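Local coordinates for protein putative carbohydrate-active enzyme (Uncultured organism, PDB 5WH8) that probably hydrolyses O-glycosidic bonds in cellulose-like polysaccharides, this chain being the glycoside hydrolase family 5 catalytic domain of a longer multi-modular protein, at residues A[32-37]-A[58-63]; A[236-241]-A[266-271]. All coordinates share one frame; numbering follows the deposited sequence.

Interaction 1: A[32-37]-A[58-63]. With EDO (1,2-ethanediol), chain M.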
loop_
_atom_site.group_PDB
_atom_site.type_symbol
_atom_site.label_atom_id
_atom_site.label_comp_id
_atom_site.label_asym_id
_atom_site.label_seq_id
_atom_site.Cartn_x
_atom_site.Cartn_y
_atom_site.Cartn_z
ATOM N N ARG A 32 -3.001 -9.686 0.724
ATOM C CA ARG A 32 -3.437 -9.370 -0.631
ATOM C C ARG A 32 -4.569 -8.355 -0.572
ATOM O O ARG A 32 -5.532 -8.558 0.167
ATOM C CB ARG A 32 -3.908 -10.640 -1.364
ATOM C CG ARG A 32 -2.896 -11.801 -1.269
ATOM C CD ARG A 32 -3.446 -13.107 -1.889
ATOM N NE ARG A 32 -4.684 -13.506 -1.232
ATOM C CZ ARG A 32 -5.041 -14.757 -0.932
ATOM N NH1 ARG A 32 -4.263 -15.801 -1.237
ATOM N NH2 ARG A 32 -6.200 -14.961 -0.330
ATOM N N GLY A 33 -4.483 -7.265 -1.332
ATOM C CA GLY A 33 -5.593 -6.326 -1.317
ATOM C C GLY A 33 -5.612 -5.323 -2.462
ATOM O O GLY A 33 -5.044 -5.556 -3.546
ATOM N N MET A 34 -6.255 -4.181 -2.197
ATOM C CA MET A 34 -6.545 -3.158 -3.213
ATOM C C MET A 34 -6.092 -1.783 -2.761
ATOM O O MET A 34 -6.111 -1.470 -1.571
ATOM C CB MET A 34 -8.044 -3.079 -3.518
ATOM C CG MET A 34 -8.644 -4.323 -4.142
ATOM S SD MET A 34 -7.984 -4.701 -5.790
ATOM C CE MET A 34 -8.473 -3.264 -6.762
ATOM N N SER A 35 -5.671 -0.984 -3.730
ATOM C CA SER A 35 -5.375 0.446 -3.548
ATOM C C SER A 35 -6.508 1.345 -4.034
ATOM O O SER A 35 -7.124 1.084 -5.064
ATOM C CB SER A 35 -4.100 0.838 -4.308
ATOM O OG SER A 35 -3.711 2.185 -4.054
ATOM N N SER A 36 -6.747 2.440 -3.311
ATOM C CA SER A 36 -7.545 3.527 -3.866
ATOM C C SER A 36 -6.829 4.125 -5.057
ATOM O O SER A 36 -5.603 3.983 -5.217
ATOM C CB SER A 36 -7.807 4.627 -2.815
ATOM O OG SER A 36 -6.655 5.429 -2.576
ATOM N N HIS A 37 -7.585 4.832 -5.889
ATOM C CA HIS A 37 -7.018 5.778 -6.853
ATOM C C HIS A 37 -6.912 7.112 -6.075
ATOM O O HIS A 37 -6.927 7.101 -4.836
ATOM C CB HIS A 37 -7.932 5.849 -8.093
ATOM C CG HIS A 37 -7.287 6.327 -9.361
ATOM N ND1 HIS A 37 -6.808 7.606 -9.527
ATOM C CD2 HIS A 37 -7.123 5.706 -10.557
ATOM C CE1 HIS A 37 -6.345 7.748 -10.763
ATOM N NE2 HIS A 37 -6.517 6.605 -11.404
ATOM N N TRP A 58 -14.884 -9.434 -1.908
ATOM C CA TRP A 58 -13.622 -9.636 -2.625
ATOM C C TRP A 58 -12.562 -10.311 -1.738
ATOM O O TRP A 58 -11.515 -10.682 -2.244
ATOM C CB TRP A 58 -13.027 -8.321 -3.166
ATOM C CG TRP A 58 -13.824 -7.474 -4.132
ATOM C CD1 TRP A 58 -15.175 -7.220 -4.134
ATOM C CD2 TRP A 58 -13.277 -6.734 -5.224
ATOM N NE1 TRP A 58 -15.485 -6.355 -5.158
ATOM C CE2 TRP A 58 -14.338 -6.049 -5.846
ATOM C CE3 TRP A 58 -11.983 -6.577 -5.735
ATOM C CZ2 TRP A 58 -14.149 -5.222 -6.944
ATOM C CZ3 TRP A 58 -11.793 -5.765 -6.814
ATOM C CH2 TRP A 58 -12.868 -5.087 -7.421
ATOM N N ASN A 59 -12.804 -10.415 -0.430
ATOM C CA ASN A 59 -11.894 -11.109 0.486
ATOM C C ASN A 59 -10.533 -10.412 0.637
ATOM O O ASN A 59 -9.509 -11.077 0.810
ATOM C CB ASN A 59 -11.684 -12.559 0.031
ATOM C CG ASN A 59 -12.992 -13.272 -0.243
ATOM O OD1 ASN A 59 -13.297 -13.646 -1.381
ATOM N ND2 ASN A 59 -13.783 -13.449 0.801
ATOM N N ILE A 60 -10.501 -9.077 0.601
ATOM C CA ILE A 60 -9.216 -8.390 0.743
ATOM C C ILE A 60 -8.712 -8.473 2.181
ATOM O O ILE A 60 -9.508 -8.592 3.120
ATOM C CB ILE A 60 -9.250 -6.885 0.326
ATOM C CG1 ILE A 60 -10.108 -5.999 1.250
ATOM C CG2 ILE A 60 -9.672 -6.745 -1.146
ATOM C CD1 ILE A 60 -9.896 -4.502 1.029
ATOM N N ASP A 61 -7.394 -8.408 2.328
ATOM C CA ASP A 61 -6.733 -8.405 3.634
ATOM C C ASP A 61 -6.297 -7.011 4.061
ATOM O O ASP A 61 -5.992 -6.788 5.240
ATOM C CB ASP A 61 -5.482 -9.265 3.615
ATOM C CG ASP A 61 -5.747 -10.712 3.260
ATOM O OD1 ASP A 61 -6.675 -11.328 3.839
ATOM O OD2 ASP A 61 -4.998 -11.223 2.394
ATOM N N ILE A 62 -6.223 -6.095 3.096
ATOM C CA ILE A 62 -5.562 -4.804 3.268
ATOM C C ILE A 62 -6.117 -3.804 2.224
ATOM O O ILE A 62 -6.439 -4.195 1.082
ATOM C CB ILE A 62 -4.021 -4.971 3.138
ATOM C CG1 ILE A 62 -3.279 -3.646 3.401
ATOM C CG2 ILE A 62 -3.640 -5.572 1.795
ATOM C CD1 ILE A 62 -1.807 -3.912 3.718
ATOM N N PHE A 63 -6.251 -2.534 2.619
ATOM C CA PHE A 63 -6.641 -1.452 1.721
ATOM C C PHE A 63 -5.626 -0.333 1.838
ATOM O O PHE A 63 -5.182 -0.012 2.927
ATOM C CB PHE A 63 -8.058 -0.907 2.050
ATOM C CG PHE A 63 -8.638 -0.049 0.955
ATOM C CD1 PHE A 63 -9.054 -0.594 -0.243
ATOM C CD2 PHE A 63 -8.716 1.321 1.108
ATOM C CE1 PHE A 63 -9.533 0.195 -1.267
ATOM C CE2 PHE A 63 -9.206 2.122 0.087
ATOM C CZ PHE A 63 -9.629 1.566 -1.090
HETATM C C1 EDO M . -3.510 6.178 -13.328
HETATM O O1 EDO M . -4.380 5.042 -13.470
HETATM C C2 EDO M . -3.874 7.365 -14.236
HETATM O O2 EDO M . -5.295 7.572 -14.347
HETATM O O HOH W 1 -6.841 -12.136 0.330
#
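Met34 and Phe63 pair in parallel register, their CA atoms 5.2 Å apart, and Met34 N donates a rather long bond of 3.3 Å to Ile62 O. The backbone grip is firmer at the start of 32-37, where Asp61 N gives a nearly straight bond (167°) to Arg32 O. Asp61 also returns the bond: its OD2 accepts Arg32 N at 3.0 Å through the lone pair anti to the other carboxylate oxygen. A water holds the same OD2, the carbonyl of Asn59 and Arg32 NH2 together, so the two charged side chains meet by solvent rather than by a direct salt bridge. Asp61 OD1 forms a salt bridge with Lys311 and a hydrogen bond with Tyr313, while Arg32 NH2 and NH1 donate to the carbonyls of Gln309 and Pro310.

Met34 and Phe63 point to one face of the sheet. Met34 chi1 (-64°) sets CG beside the backbone N, 4.0 Å from Ile60 CG2. Bends at chi2 and chi3 then carry SD and CE to the Trp58 ring, SD lying 4.1 Å from CZ3 in an oblique Met-aromatic contact. The Phe63 ring lies against the neighbouring strand 32-36, CD1 3.3 Å from Met34 O and CZ 4.0 Å from Ser36 CB. Leu54 touches Met34, Ile60 and Phe63, and its helix 48-56 links strands 32-36 and 62-68 as a beta-alpha-beta unit of a TIM barrel.

Interaction 2: A[236-241]-A[266-271]. With EDO (1,2-ethanediol), chain D; EDO (1,2-ethanediol), chain M.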
loop_
_atom_site.group_PDB
_atom_site.type_symbol
_atom_site.label_atom_id
_atom_site.label_comp_id
_atom_site.label_asym_id
_atom_site.label_seq_id
_atom_site.Cartn_x
_atom_site.Cartn_y
_atom_site.Cartn_z
ATOM N N THR A 236 3.359 -2.507 -2.719
ATOM C CA THR A 236 2.235 -1.668 -2.301
ATOM C C THR A 236 1.427 -1.180 -3.506
ATOM O O THR A 236 0.373 -0.589 -3.332
ATOM C CB THR A 236 2.673 -0.448 -1.484
ATOM O OG1 THR A 236 3.532 0.365 -2.283
ATOM C CG2 THR A 236 3.425 -0.838 -0.180
ATOM N N GLU A 237 1.914 -1.421 -4.724
ATOM C CA GLU A 237 1.164 -1.081 -5.926
ATOM C C GLU A 237 1.626 -1.939 -7.107
ATOM O O GLU A 237 2.822 -1.996 -7.396
ATOM C CB GLU A 237 1.321 0.407 -6.271
ATOM C CG GLU A 237 0.313 0.920 -7.301
ATOM C CD GLU A 237 0.574 2.372 -7.690
ATOM O OE1 GLU A 237 0.585 3.260 -6.798
ATOM O OE2 GLU A 237 0.770 2.609 -8.896
ATOM N N PHE A 238 0.692 -2.576 -7.810
ATOM C CA PHE A 238 0.999 -3.147 -9.109
ATOM C C PHE A 238 -0.244 -3.102 -9.982
ATOM O O PHE A 238 -1.370 -3.014 -9.485
ATOM C CB PHE A 238 1.493 -4.601 -9.009
ATOM C CG PHE A 238 0.366 -5.580 -8.748
ATOM C CD1 PHE A 238 -0.085 -5.767 -7.449
ATOM C CD2 PHE A 238 -0.259 -6.284 -9.772
ATOM C CE1 PHE A 238 -1.137 -6.620 -7.172
ATOM C CE2 PHE A 238 -1.330 -7.117 -9.500
ATOM C CZ PHE A 238 -1.748 -7.305 -8.190
ATOM N N GLY A 239 -0.020 -3.221 -11.284
ATOM C CA GLY A 239 -1.106 -3.249 -12.253
ATOM C C GLY A 239 -0.983 -4.378 -13.251
ATOM O O GLY A 239 0.077 -4.991 -13.431
ATOM N N THR A 240 -2.096 -4.640 -13.924
ATOM C CA THR A 240 -2.180 -5.678 -14.943
ATOM C C THR A 240 -1.930 -5.117 -16.344
ATOM O O THR A 240 -1.979 -5.843 -17.326
ATOM C CB THR A 240 -3.566 -6.328 -14.917
ATOM O OG1 THR A 240 -4.536 -5.288 -15.120
ATOM C CG2 THR A 240 -3.830 -7.019 -13.599
ATOM N N THR A 241 -1.729 -3.811 -16.412
ATOM C CA THR A 241 -1.542 -3.066 -17.651
ATOM C C THR A 241 -0.083 -2.626 -17.788
ATOM O O THR A 241 0.762 -2.926 -16.929
ATOM C CB THR A 241 -2.445 -1.824 -17.647
ATOM O OG1 THR A 241 -2.111 -1.051 -16.486
ATOM C CG2 THR A 241 -3.905 -2.198 -17.607
ATOM N N ILE A 266 5.513 -12.502 -0.537
ATOM C CA ILE A 266 5.513 -11.043 -0.669
ATOM C C ILE A 266 4.065 -10.551 -0.819
ATOM O O ILE A 266 3.324 -11.027 -1.690
ATOM C CB ILE A 266 6.379 -10.599 -1.868
ATOM C CG1 ILE A 266 7.853 -10.858 -1.548
ATOM C CG2 ILE A 266 6.174 -9.118 -2.227
ATOM C CD1 ILE A 266 8.784 -10.675 -2.721
ATOM N N SER A 267 3.690 -9.603 0.040
ATOM C CA SER A 267 2.357 -9.005 0.022
ATOM C C SER A 267 2.166 -8.096 -1.187
ATOM O O SER A 267 3.139 -7.471 -1.675
ATOM C CB SER A 267 2.107 -8.205 1.308
ATOM O OG SER A 267 2.091 -9.043 2.468
ATOM N N TRP A 268 0.906 -8.006 -1.647
ATOM C CA TRP A 268 0.578 -7.237 -2.849
ATOM C C TRP A 268 -0.738 -6.480 -2.757
ATOM O O TRP A 268 -1.676 -6.907 -2.072
ATOM C CB TRP A 268 0.573 -8.152 -4.085
ATOM C CG TRP A 268 -0.323 -9.342 -4.202
ATOM C CD1 TRP A 268 0.068 -10.650 -4.147
ATOM C CD2 TRP A 268 -1.728 -9.366 -4.543
ATOM N NE1 TRP A 268 -0.989 -11.480 -4.397
ATOM C CE2 TRP A 268 -2.104 -10.726 -4.642
ATOM C CE3 TRP A 268 -2.707 -8.376 -4.761
ATOM C CZ2 TRP A 268 -3.394 -11.118 -4.970
ATOM C CZ3 TRP A 268 -3.985 -8.770 -5.055
ATOM C CH2 TRP A 268 -4.320 -10.127 -5.168
ATOM N N VAL A 269 -0.754 -5.329 -3.440
ATOM C CA VAL A 269 -1.871 -4.396 -3.448
ATOM C C VAL A 269 -2.082 -3.929 -4.901
ATOM O O VAL A 269 -1.187 -3.356 -5.500
ATOM C CB VAL A 269 -1.599 -3.192 -2.543
ATOM C CG1 VAL A 269 -2.782 -2.252 -2.521
ATOM C CG2 VAL A 269 -1.250 -3.649 -1.105
ATOM N N ASN A 270 -3.264 -4.176 -5.449
ATOM C CA ASN A 270 -3.569 -3.864 -6.856
ATOM C C ASN A 270 -4.087 -2.440 -7.077
ATOM O O ASN A 270 -4.978 -1.965 -6.344
ATOM C CB ASN A 270 -4.617 -4.871 -7.402
ATOM C CG ASN A 270 -5.029 -4.594 -8.832
ATOM O OD1 ASN A 270 -6.171 -4.246 -9.098
ATOM N ND2 ASN A 270 -4.101 -4.764 -9.767
ATOM N N TRP A 271 -3.566 -1.792 -8.115
ATOM C CA TRP A 271 -4.073 -0.511 -8.629
ATOM C C TRP A 271 -5.130 -0.742 -9.726
ATOM O O TRP A 271 -4.774 -1.333 -10.752
ATOM C CB TRP A 271 -2.915 0.295 -9.214
ATOM C CG TRP A 271 -3.301 1.689 -9.627
ATOM C CD1 TRP A 271 -3.746 2.071 -10.846
ATOM C CD2 TRP A 271 -3.244 2.872 -8.821
ATOM N NE1 TRP A 271 -3.983 3.427 -10.855
ATOM C CE2 TRP A 271 -3.696 3.934 -9.618
ATOM C CE3 TRP A 271 -2.879 3.129 -7.492
ATOM C CZ2 TRP A 271 -3.790 5.240 -9.132
ATOM C CZ3 TRP A 271 -2.970 4.418 -7.019
ATOM C CH2 TRP A 271 -3.409 5.457 -7.839
HETATM C C1 EDO D . -2.858 -15.987 -5.090
HETATM O O1 EDO D . -2.036 -17.036 -4.528
HETATM C C2 EDO D . -1.968 -14.843 -5.564
HETATM O O2 EDO D . -1.173 -14.354 -4.475
HETATM C C1 EDO M . -3.510 6.178 -13.328
HETATM O O1 EDO M . -4.380 5.042 -13.470
HETATM C C2 EDO M . -3.874 7.365 -14.236
HETATM O O2 EDO M . -5.295 7.572 -14.347
HETATM O O HOH W 2 -4.447 -3.416 -12.524
#
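Glu237 and Trp271 lie side by side and point the same way, with OE2 over one face of the indole, offset toward the rim. Glu237 OE1 stands 3.5 Å from Trp271 CE3, and the carboxylate and ring planes differ by 31°. Glu237 CG is anti to the backbone N and the chain beyond is extended, which carries the acid alongside the tryptophan. On the other side of the strand, Phe238 turns its edge to the face of Trp268 in an offset edge-to-face stack: the planes are at 89° and Phe238 CE1 comes to 3.4 Å from Trp268 CE3. Asn270 ND2 sits over a face of the same phenyl ring, 3.6 Å from Phe238 CE2. Trp268 NE1 donates to O2 of one ethanediol at 2.9 Å and Trp271 NE1 to O1 of another at 3.1 Å, both probably from the crystallisation liquor.

The backbones fix these positions. Phe238 N bonds to Val269 O at 3.1 Å, and Trp271 N answers to Phe238 O at 2.9 Å, almost straight (177°). A water receives Thr240 N and Asn270 ND2 and donates to Trp271 O, tying the strand ends where the chain turns at Trp271. Farther out, Phe210 and Met258 pack on Phe238. Arg64 forms a salt bridge with Glu237 OE1, and Tyr211 is hydrogen-bonded to OE2.

Glu237, near the end of strand 233-239, is probably the nucleophile by analogy with family 5. Engaged by Arg64 and Tyr211, its carboxylate lies beside an indole face, chemistry consistent with a defined orientation at the sugar-binding cleft.

Overall arrangement
Interactions 1 and 2 meet where the eight-stranded barrel closes: strand 32-36 lies next to strand 268-273, and the contact centres are about 9 Å apart. Probable hydrogen bonds of 2.9 Å from Gly33 N to Trp268 O and from Ser35 N to Asn270 O stitch first strand to eighth. Packing continues toward the C-terminal strand ends, with Ser36 O 3.2 Å from Trp271 CZ3 and the rings of His37 and Trp271 meeting. Arg64 donates to Ser35 OG and also makes the salt bridge with Glu237. One ethanediol, probably from crystallisation, is hydrogen-bonded to Trp271 and weakly to His37, and also to Glu278, on the side expected for the family 5 substrate cleft.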